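Local coordinates for protein cellulosomal scaffoldin (Acetivibrio cellulolyticus, PDB 3ZUC) that probably binds crystalline cellulose through this family 3b carbohydrate-binding module, one domain of a large secreted scaffoldin of the cellulosome, at residues A[60-65]-A[102-107]. Residues are numbered along the deposited sequence; the frame is centred on the assembly and turned at random. Where two conformers were deposited one is given.
Sequences DWSPVG and TSIEVQ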
ATOM      1  N   ASP A  60      -5.224   5.024   9.456  1.00  7.27           N
ATOM      2  CA  ASP A  60      -5.912   6.117  10.127  1.00  7.79           C
ATOM      3  C   ASP A  60      -7.322   6.296   9.611  1.00  8.29           C
ATOM      4  O   ASP A  60      -8.216   6.679  10.375  1.00  9.62           O
ATOM      5  CB  ASP A  60      -5.116   7.395   9.986  1.00  8.83           C
ATOM      6  CG  ASP A  60      -3.774   7.315  10.668  1.00  8.58           C
ATOM      7  OD1 ASP A  60      -3.664   6.732  11.766  1.00  9.92           O
ATOM      8  OD2 ASP A  60      -2.810   7.831  10.090  1.00  9.29           O
ATOM      9  N   TRP A  61      -7.545   6.004   8.343  0.68  7.68           N
ATOM     10  CA  TRP A  61      -8.855   6.200   7.770  0.68  7.83           C
ATOM     11  C   TRP A  61      -9.018   5.374   6.506  0.68  7.16           C
ATOM     12  O   TRP A  61      -8.155   5.363   5.616  0.68  7.14           O
ATOM     13  CB  TRP A  61      -9.106   7.685   7.458  0.68  8.51           C
ATOM     14  CG  TRP A  61     -10.343   7.876   6.654  0.68  8.70           C
ATOM     15  CD1 TRP A  61     -11.632   7.701   7.059  0.68 10.20           C
ATOM     16  CD2 TRP A  61     -10.402   8.264   5.284  0.68  9.67           C
ATOM     17  NE1 TRP A  61     -12.488   7.946   6.009  0.68 10.59           N
ATOM     18  CE2 TRP A  61     -11.753   8.301   4.908  0.68 10.44           C
ATOM     19  CE3 TRP A  61      -9.428   8.579   4.330  0.68 10.29           C
ATOM     20  CZ2 TRP A  61     -12.158   8.630   3.607  0.68 11.48           C
ATOM     21  CZ3 TRP A  61      -9.825   8.910   3.059  0.68 12.06           C
ATOM     22  CH2 TRP A  61     -11.176   8.940   2.706  0.68 12.79           C
ATOM     23  N   SER A  62     -10.168   4.718   6.424  1.00  7.64           N
ATOM     24  CA  SER A  62     -10.673   4.179   5.187  1.00  7.87           C
ATOM     25  C   SER A  62     -12.190   4.117   5.322  1.00  8.07           C
ATOM     26  O   SER A  62     -12.687   3.787   6.392  1.00  8.81           O
ATOM     27  CB  SER A  62     -10.171   2.759   4.939  1.00  8.35           C
ATOM     28  OG  SER A  62     -10.657   2.240   3.712  1.00  9.08           O
ATOM     29  N   PRO A  63     -12.932   4.352   4.226  1.00  8.85           N
ATOM     30  CA  PRO A  63     -14.384   4.188   4.307  1.00 10.28           C
ATOM     31  C   PRO A  63     -14.835   2.798   4.781  1.00 10.17           C
ATOM     32  O   PRO A  63     -15.944   2.646   5.294  1.00 11.53           O
ATOM     33  CB  PRO A  63     -14.837   4.452   2.865  1.00 12.37           C
ATOM     34  CG  PRO A  63     -13.790   5.302   2.268  1.00 13.43           C
ATOM     35  CD  PRO A  63     -12.512   4.889   2.915  1.00 10.50           C
ATOM     36  N   VAL A  64     -14.013   1.777   4.579  1.00 10.27           N
ATOM     37  CA  VAL A  64     -14.412   0.430   4.979  1.00 11.32           C
ATOM     38  C   VAL A  64     -14.248   0.193   6.470  1.00 10.78           C
ATOM     39  O   VAL A  64     -14.612  -0.871   6.951  1.00 11.91           O
ATOM     40  CB  VAL A  64     -13.660  -0.657   4.189  1.00 13.44           C
ATOM     41  CG1 VAL A  64     -13.846  -0.430   2.714  1.00 16.11           C
ATOM     42  CG2 VAL A  64     -12.174  -0.694   4.580  1.00 13.69           C
ATOM     43  N   GLY A  65     -13.699   1.176   7.193  1.00 10.42           N
ATOM     44  CA  GLY A  65     -13.456   1.066   8.617  1.00 10.52           C
ATOM     45  C   GLY A  65     -11.997   0.772   8.848  1.00  9.66           C
ATOM     46  O   GLY A  65     -11.499  -0.292   8.469  1.00  9.63           O
ATOM     47  N   THR A 102     -17.020   2.139  -8.131  1.00 15.91           N
ATOM     48  CA  THR A 102     -16.831   2.908  -6.896  1.00 14.82           C
ATOM     49  C   THR A 102     -15.408   2.814  -6.447  1.00 12.10           C
ATOM     50  O   THR A 102     -14.678   1.905  -6.834  1.00 11.37           O
ATOM     51  CB  THR A 102     -17.759   2.469  -5.749  1.00 17.16           C
ATOM     52  OG1 THR A 102     -17.364   1.226  -5.170  1.00 18.63           O
ATOM     53  CG2 THR A 102     -19.152   2.323  -6.248  1.00 18.36           C
ATOM     54  N   SER A 103     -15.009   3.744  -5.594  0.58 12.02           N
ATOM     55  CA  SER A 103     -13.655   3.762  -5.096  0.58 11.10           C
ATOM     56  C   SER A 103     -13.617   3.994  -3.603  0.58 10.27           C
ATOM     57  O   SER A 103     -14.529   4.590  -3.019  0.58 11.58           O
ATOM     58  CB  SER A 103     -12.864   4.862  -5.782  0.58 12.50           C
ATOM     59  OG  SER A 103     -13.356   6.129  -5.392  0.58 12.76           O
ATOM     60  N   ILE A 104     -12.533   3.530  -3.001  1.00  8.98           N
ATOM     61  CA  ILE A 104     -12.254   3.777  -1.601  1.00  8.81           C
ATOM     62  C   ILE A 104     -10.811   4.224  -1.446  1.00  8.28           C
ATOM     63  O   ILE A 104      -9.914   3.809  -2.177  1.00  9.08           O
ATOM     64  CB  ILE A 104     -12.492   2.548  -0.722  1.00 10.22           C
ATOM     65  CG1 ILE A 104     -11.661   1.361  -1.192  1.00 10.81           C
ATOM     66  CG2 ILE A 104     -13.988   2.216  -0.648  1.00 11.15           C
ATOM     67  CD1 ILE A 104     -11.586   0.207  -0.193  1.00 13.05           C
ATOM     68  N   GLU A 105     -10.581   5.057  -0.439  1.00  9.18           N
ATOM     69  CA  GLU A 105      -9.237   5.436  -0.027  1.00  9.14           C
ATOM     70  C   GLU A 105      -8.781   4.557   1.141  1.00  8.04           C
ATOM     71  O   GLU A 105      -9.592   4.118   1.964  1.00  8.73           O
ATOM     72  CB  GLU A 105      -9.195   6.914   0.403  1.00 10.55           C
ATOM     73  CG  GLU A 105      -9.491   7.894  -0.745  1.00 12.62           C
ATOM     74  CD  GLU A 105      -9.321   9.374  -0.405  1.00 14.73           C
ATOM     75  OE1 GLU A 105      -8.287   9.766   0.152  1.00 13.69           O
ATOM     76  OE2 GLU A 105     -10.213  10.168  -0.775  1.00 19.56           O
ATOM     77  N   VAL A 106      -7.468   4.340   1.220  1.00  7.74           N
ATOM     78  CA  VAL A 106      -6.825   3.678   2.343  1.00  7.63           C
ATOM     79  C   VAL A 106      -5.641   4.556   2.731  1.00  6.62           C
ATOM     80  O   VAL A 106      -4.690   4.689   1.969  1.00  7.83           O
ATOM     81  CB  VAL A 106      -6.353   2.283   1.963  1.00  9.74           C
ATOM     82  CG1 VAL A 106      -5.680   1.637   3.136  1.00 11.51           C
ATOM     83  CG2 VAL A 106      -7.531   1.432   1.500  1.00 12.75           C
ATOM     84  N   GLN A 107      -5.717   5.168   3.906  1.00  6.51           N
ATOM     85  CA  GLN A 107      -4.731   6.150   4.351  1.00  6.28           C
ATOM     86  C   GLN A 107      -4.062   5.639   5.624  1.00  6.70           C
ATOM     87  O   GLN A 107      -4.741   5.373   6.619  1.00  7.76           O
ATOM     88  CB  GLN A 107      -5.438   7.471   4.640  1.00  7.43           C
ATOM     89  CG  GLN A 107      -4.558   8.558   5.196  1.00  7.62           C
ATOM     90  CD  GLN A 107      -5.248   9.892   5.155  1.00  8.33           C
ATOM     91  OE1 GLN A 107      -5.840  10.245   4.132  1.00  8.93           O
ATOM     92  NE2 GLN A 107      -5.194  10.643   6.243  1.00  8.27           N
TER
HETATM   93  O   HOH W   1      -3.257   9.750   8.247  1.00  9.30           O
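D60 and W61 both pair with Q107 through the backbone. Q107 O accepts from D60 N at 2.9 Å and, weakly, from W61 N. In return Q107 N donates to W61 O at 3.0 Å. A water links D60 OD2 to Q107 NE2. The D60 carboxylate also forms a salt bridge with R109, and Q107 OE1 is hydrogen-bonded to K25 NZ.

Beyond the last strand residue a side chain takes over the pairing. S62 OG, anti to its backbone N (chi1 -179°), donates to E105 O at 2.8 Å, in the carbonyl plane. P63 CD lies 3.2 Å from E105 O.

The six-membered ring of W61 meets the E105 side chain with its CZ3 and CH2 atoms. W61 CZ3 is 3.4 Å from E105 CB, and E105 CD sits at the ring edge. Carboxylate and ring planes are 82° apart. E105 OE1 is hydrogen-bonded to Y133 OH. P63 CD sits above one face of the indole, toward the rim.

V64 CG1 packs on I104 CD1, 3.7 Å apart, and P63 CB lies near I104 CG2. L38 touches V64 and I104.

S62 to G65 form a type I turn, closed by G65 N to S62 O. D60 and W61 opposite Q107 form a classic beta bulge, where edge strand 55-61 ends against strand 102-112 in the CBM3 beta-sandwich.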